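Local atomic coordinates of endoglucanase E (PDB entry 2WAO), a protein that joins an endo-1,4-beta-glucanase to a family 2 carbohydrate esterase domain, the part described here, which binds cello-oligosaccharides and probably removes acetyl groups from plant polysaccharides. Residues 178-183 against 190-195; 235-240 against 276-281. All blocks are in the same frame, centred on the assembly; numbering follows the deposited sequence. Where two conformers were deposited one is given.

In the fold
Both interactions lie in the GDSL-like hydrolase part of the chain, which is built round a parallel five-stranded sheet. Interaction 1 folds the loop after strand 168-174 onto the start of helix 192-195; it is partly buried, close to the bound sugar chain, and mixes one backbone hydrogen bond, a weak side-chain bond from N183 and a water bridge with aliphatic packing. Interaction 2 is a buried helix-to-helix contact between 233-250 and 266-285, held across the segments by apolar side chains alone. The two follow in series along the chain and meet where L180 and T181 pack on F236 and Y240, with CD1 of L180 3.4 Å from CD1 of Y240.

Interaction 1: 178-183 against 190-195; sequences IGLTMN and PLIMDR
L191 lays its forked end against the loop 179-183, CD1 on L180 and T181, CD2 on M182 and N183. CD1 sits 3.4 Å from the carbonyl oxygen of L180, while CD2 lies 3.4 Å from the amide N of M182 and also touches OD1 of N183. On the other flank I178 sends CD1 against the backbone between L191 and I192, 3.5 Å from I192 N, and the same methyl meets CG and CD of R195. The side chains of I178 and I192 cross at about a right angle; that of L180 runs beside I192, with CD2 of L180 3.6 Å from CG2 of I192. Between these apolar groups I192 N donates to O of G179 at 3.1 Å, a nearly straight bond (164° at the hydrogen). Water 1 continues the link, donating to O of L180 and accepting from N of M193. N183 serves both sides of the contact: its OD1 accepts from N of G179 in the carbonyl plane, closing the loop on itself, and its ND2 makes a weak 3.3 Å bond to O of P190. L191 is the N-cap residue, and its own N is held by OD2 of D194. Beyond the segments, D225 receives the amides of L180 and T181, and R195 makes a cation-pi contact with W175. Segment 178-183 follows directly on G177, which lines the glycan pocket, and the side chain of N183 comes within about 6 Å of a bound glucose. The first amides of the short helix 192-195 are thus met by loop carbonyls, directly at I192 and through water at M193, so these polar backbone groups have partners amid aliphatic side chains.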
loop_
_atom_site.group_PDB
_atom_site.type_symbol
_atom_site.label_atom_id
_atom_site.label_comp_id
_atom_site.label_asym_id
_atom_site.label_seq_id
_atom_site.Cartn_x
_atom_site.Cartn_y
_atom_site.Cartn_z
ATOM N N ILE A 178 2.177 9.493 -8.773
ATOM C CA ILE A 178 1.503 10.638 -8.161
ATOM C C ILE A 178 2.492 11.473 -7.319
ATOM O O ILE A 178 3.475 10.919 -6.781
ATOM C CB ILE A 178 0.322 10.143 -7.262
ATOM C CG1 ILE A 178 -0.798 11.204 -7.246
ATOM C CG2 ILE A 178 0.788 9.705 -5.820
ATOM C CD1 ILE A 178 -2.121 10.676 -6.642
ATOM N N GLY A 179 2.207 12.760 -7.172
ATOM C CA GLY A 179 3.043 13.624 -6.339
ATOM C C GLY A 179 2.185 14.581 -5.541
ATOM O O GLY A 179 0.924 14.511 -5.541
ATOM N N LEU A 180 2.881 15.478 -4.852
ATOM C CA LEU A 180 2.254 16.495 -4.080
ATOM C C LEU A 180 1.920 17.722 -4.935
ATOM O O LEU A 180 0.878 18.395 -4.687
ATOM C CB LEU A 180 3.172 16.976 -2.951
ATOM C CG LEU A 180 3.109 15.967 -1.819
ATOM C CD1 LEU A 180 4.336 15.977 -0.961
ATOM C CD2 LEU A 180 1.830 16.226 -0.978
ATOM N N THR A 181 2.823 18.065 -5.861
ATOM C CA THR A 181 2.577 19.269 -6.744
ATOM C C THR A 181 2.431 18.929 -8.219
ATOM O O THR A 181 1.985 19.792 -9.029
ATOM C CB THR A 181 3.733 20.333 -6.636
ATOM O OG1 THR A 181 4.897 19.823 -7.283
ATOM C CG2 THR A 181 4.039 20.641 -5.179
ATOM N N MET A 182 2.846 17.718 -8.586
ATOM C CA MET A 182 2.872 17.259 -9.981
ATOM C C MET A 182 2.936 15.747 -9.998
ATOM O O MET A 182 3.385 15.141 -9.028
ATOM C CB MET A 182 4.094 17.848 -10.723
ATOM C CG MET A 182 5.399 17.365 -10.132
ATOM S SD MET A 182 6.835 18.106 -10.897
ATOM C CE MET A 182 6.786 17.174 -12.396
ATOM N N ASN A 183 2.502 15.146 -11.101
ATOM C CA ASN A 183 2.686 13.734 -11.342
ATOM C C ASN A 183 3.942 13.522 -12.181
ATOM O O ASN A 183 4.506 14.478 -12.688
ATOM C CB ASN A 183 1.428 13.176 -12.004
ATOM C CG ASN A 183 0.234 13.322 -11.078
ATOM O OD1 ASN A 183 0.342 13.077 -9.866
ATOM N ND2 ASN A 183 -0.845 13.863 -11.599
ATOM N N PRO A 190 -5.109 14.132 -11.104
ATOM C CA PRO A 190 -5.294 14.314 -9.667
ATOM C C PRO A 190 -3.973 14.090 -8.913
ATOM O O PRO A 190 -3.177 13.245 -9.287
ATOM C CB PRO A 190 -6.300 13.210 -9.303
ATOM C CG PRO A 190 -7.085 12.953 -10.658
ATOM C CD PRO A 190 -6.003 13.090 -11.680
ATOM N N LEU A 191 -3.763 14.861 -7.866
ATOM C CA LEU A 191 -2.551 14.735 -7.051
ATOM C C LEU A 191 -2.935 13.965 -5.795
ATOM O O LEU A 191 -4.116 13.620 -5.597
ATOM C CB LEU A 191 -1.997 16.128 -6.732
ATOM C CG LEU A 191 -1.467 16.963 -7.915
ATOM C CD1 LEU A 191 -1.099 18.370 -7.485
ATOM C CD2 LEU A 191 -0.263 16.230 -8.559
ATOM N N ILE A 192 -1.963 13.719 -4.918
ATOM C CA ILE A 192 -2.267 12.824 -3.801
ATOM C C ILE A 192 -3.439 13.346 -2.965
ATOM O O ILE A 192 -4.333 12.553 -2.558
ATOM C CB ILE A 192 -0.984 12.490 -2.965
ATOM C CG1 ILE A 192 -1.339 11.435 -1.874
ATOM C CG2 ILE A 192 -0.380 13.772 -2.395
ATOM C CD1 ILE A 192 -1.648 10.026 -2.566
ATOM N N MET A 193 -3.521 14.651 -2.709
ATOM C CA MET A 193 -4.593 15.132 -1.817
ATOM C C MET A 193 -5.975 14.997 -2.445
ATOM O O MET A 193 -6.986 14.970 -1.732
ATOM C CB MET A 193 -4.337 16.548 -1.320
ATOM C CG MET A 193 -3.528 16.591 0.014
ATOM S SD MET A 193 -4.502 16.157 1.483
ATOM C CE MET A 193 -5.813 17.377 1.379
ATOM N N ASP A 194 -6.002 14.898 -3.779
ATOM C CA ASP A 194 -7.251 14.690 -4.516
ATOM C C ASP A 194 -7.717 13.233 -4.451
ATOM O O ASP A 194 -8.917 12.967 -4.546
ATOM C CB ASP A 194 -7.102 15.089 -5.989
ATOM C CG ASP A 194 -6.573 16.533 -6.202
ATOM O OD1 ASP A 194 -7.022 17.453 -5.488
ATOM O OD2 ASP A 194 -5.711 16.742 -7.134
ATOM N N ARG A 195 -6.808 12.263 -4.342
ATOM C CA ARG A 195 -7.223 10.836 -4.353
ATOM C C ARG A 195 -7.399 10.285 -2.942
ATOM O O ARG A 195 -8.178 9.361 -2.707
ATOM C CB ARG A 195 -6.168 9.999 -5.096
ATOM C CG ARG A 195 -5.938 10.456 -6.584
ATOM C CD ARG A 195 -5.551 9.290 -7.404
ATOM N NE ARG A 195 -5.212 9.512 -8.813
ATOM C CZ ARG A 195 -6.101 9.451 -9.813
ATOM N NH1 ARG A 195 -7.405 9.292 -9.566
ATOM N NH2 ARG A 195 -5.677 9.591 -11.068
HETATM O O HOH W 1 -1.582 17.153 -3.313
#

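Interaction 2: 235-240 against 276-281; sequences KFVTAY and VTEVVN
V279, V276 and Y240 carry most of this contact between helices 233-250 and 266-285. V279 points toward the facing helix and splits its methyls: CG2 meets CG1 of V237 at 3.7 Å, the two side chains sliding past each other in opposite directions, while CG1 approaches CD2 of Y240 at 3.9 Å. One turn earlier, CG2 of V276 touches two aromatic rings, 3.7 Å from CE1 of Y240 and at the edge of the F236 ring, in its plane, 3.8 Å from CE2. The Y240 side chain crosses that of V279 at about a right angle and that of V276 obliquely. At the margin E278 points toward the other helix, and its OE1 forms a salt bridge with NZ of K233, at the start of helix 233-250, so the same two helices are also joined just outside the segments. No hydrogen bond joins the segments themselves; their short axes come within 9.7 Å, with a signed crossing angle of -45°. Beneath, Y240 and V276 rest on C258 of strand 255-260, and V276 also reaches F293 of strand 291-295. Neighbouring helices packed side by side on a parallel sheet in this way belong to the alpha/beta/alpha sandwich of the SGNH (GDSL-like) hydrolase fold.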
loop_
_atom_site.group_PDB
_atom_site.type_symbol
_atom_site.label_atom_id
_atom_site.label_comp_id
_atom_site.label_asym_id
_atom_site.label_seq_id
_atom_site.Cartn_x
_atom_site.Cartn_y
_atom_site.Cartn_z
ATOM N N LYS A 235 5.680 25.875 -3.021
ATOM C CA LYS A 235 4.576 25.054 -3.491
ATOM C C LYS A 235 4.635 23.650 -2.860
ATOM O O LYS A 235 3.656 23.163 -2.291
ATOM C CB LYS A 235 4.623 24.948 -5.008
ATOM C CG LYS A 235 3.451 24.178 -5.616
ATOM C CD LYS A 235 3.449 24.157 -7.181
ATOM C CE LYS A 235 2.023 23.879 -7.685
ATOM N NZ LYS A 235 1.933 23.254 -9.061
ATOM N N PHE A 236 5.806 23.040 -2.952
ATOM C CA PHE A 236 6.040 21.701 -2.386
ATOM C C PHE A 236 5.899 21.636 -0.839
ATOM O O PHE A 236 5.213 20.740 -0.300
ATOM C CB PHE A 236 7.402 21.144 -2.853
ATOM C CG PHE A 236 7.663 19.728 -2.346
ATOM C CD1 PHE A 236 7.176 18.624 -3.050
ATOM C CD2 PHE A 236 8.328 19.524 -1.142
ATOM C CE1 PHE A 236 7.392 17.320 -2.587
ATOM C CE2 PHE A 236 8.543 18.232 -0.656
ATOM C CZ PHE A 236 8.079 17.137 -1.367
ATOM N N VAL A 237 6.563 22.560 -0.141
ATOM C CA VAL A 237 6.517 22.600 1.292
ATOM C C VAL A 237 5.081 22.850 1.758
ATOM O O VAL A 237 4.592 22.181 2.660
ATOM C CB VAL A 237 7.507 23.631 1.852
ATOM C CG1 VAL A 237 7.236 23.875 3.379
ATOM C CG2 VAL A 237 8.968 23.092 1.641
ATOM N N THR A 238 4.400 23.800 1.123
ATOM C CA THR A 238 2.984 24.058 1.501
ATOM C C THR A 238 2.077 22.827 1.261
ATOM O O THR A 238 1.229 22.527 2.076
ATOM C CB THR A 238 2.466 25.348 0.797
ATOM O OG1 THR A 238 3.245 26.467 1.257
ATOM C CG2 THR A 238 0.995 25.607 1.130
ATOM N N ALA A 239 2.288 22.135 0.143
ATOM C CA ALA A 239 1.516 20.958 -0.255
ATOM C C ALA A 239 1.755 19.845 0.776
ATOM O O ALA A 239 0.823 19.154 1.180
ATOM C CB ALA A 239 1.903 20.491 -1.696
ATOM N N TYR A 240 3.027 19.671 1.178
ATOM C CA TYR A 240 3.364 18.624 2.132
ATOM C C TYR A 240 2.720 18.935 3.488
ATOM O O TYR A 240 2.083 18.072 4.081
ATOM C CB TYR A 240 4.906 18.444 2.229
ATOM C CG TYR A 240 5.324 17.022 2.634
ATOM C CD1 TYR A 240 6.188 16.274 1.838
ATOM C CD2 TYR A 240 4.856 16.427 3.822
ATOM C CE1 TYR A 240 6.573 14.987 2.169
ATOM C CE2 TYR A 240 5.227 15.099 4.157
ATOM C CZ TYR A 240 6.069 14.397 3.331
ATOM O OH TYR A 240 6.443 13.108 3.686
ATOM N N VAL A 276 11.545 18.252 2.799
ATOM C CA VAL A 276 10.808 17.369 3.732
ATOM C C VAL A 276 11.356 17.543 5.163
ATOM O O VAL A 276 10.575 17.552 6.121
ATOM C CB VAL A 276 10.802 15.905 3.254
ATOM C CG1 VAL A 276 10.093 14.934 4.272
ATOM C CG2 VAL A 276 10.123 15.810 1.817
ATOM N N THR A 277 12.683 17.689 5.344
ATOM C CA THR A 277 13.142 17.837 6.726
ATOM C C THR A 277 12.703 19.214 7.236
ATOM O O THR A 277 12.457 19.369 8.433
ATOM C CB THR A 277 14.687 17.666 6.892
ATOM O OG1 THR A 277 15.335 18.604 6.027
ATOM C CG2 THR A 277 15.148 16.225 6.561
ATOM N N GLU A 278 12.601 20.207 6.344
ATOM C CA GLU A 278 12.091 21.536 6.752
ATOM C C GLU A 278 10.636 21.401 7.230
ATOM O O GLU A 278 10.249 21.955 8.266
ATOM C CB GLU A 278 12.221 22.554 5.618
ATOM C CG GLU A 278 11.735 23.951 5.992
ATOM C CD GLU A 278 12.138 25.006 4.948
ATOM O OE1 GLU A 278 13.357 25.091 4.590
ATOM O OE2 GLU A 278 11.203 25.721 4.473
ATOM N N VAL A 279 9.851 20.644 6.479
ATOM C CA VAL A 279 8.458 20.357 6.853
ATOM C C VAL A 279 8.378 19.735 8.246
ATOM O O VAL A 279 7.616 20.211 9.112
ATOM C CB VAL A 279 7.746 19.490 5.763
ATOM C CG1 VAL A 279 6.432 18.978 6.304
ATOM C CG2 VAL A 279 7.541 20.306 4.457
ATOM N N VAL A 280 9.185 18.692 8.507
ATOM C CA VAL A 280 9.142 18.008 9.784
ATOM C C VAL A 280 9.580 18.943 10.925
ATOM O O VAL A 280 8.911 19.032 11.958
ATOM C CB VAL A 280 10.004 16.688 9.779
ATOM C CG1 VAL A 280 10.133 16.131 11.145
ATOM C CG2 VAL A 280 9.413 15.637 8.825
ATOM N N ASN A 281 10.711 19.609 10.746
ATOM C CA ASN A 281 11.181 20.567 11.744
ATOM C C ASN A 281 10.155 21.688 12.032
ATOM O O ASN A 281 10.014 22.054 13.172
ATOM C CB ASN A 281 12.535 21.164 11.340
ATOM C CG ASN A 281 13.674 20.160 11.482
ATOM O OD1 ASN A 281 14.576 20.120 10.656
ATOM N ND2 ASN A 281 13.640 19.378 12.523
#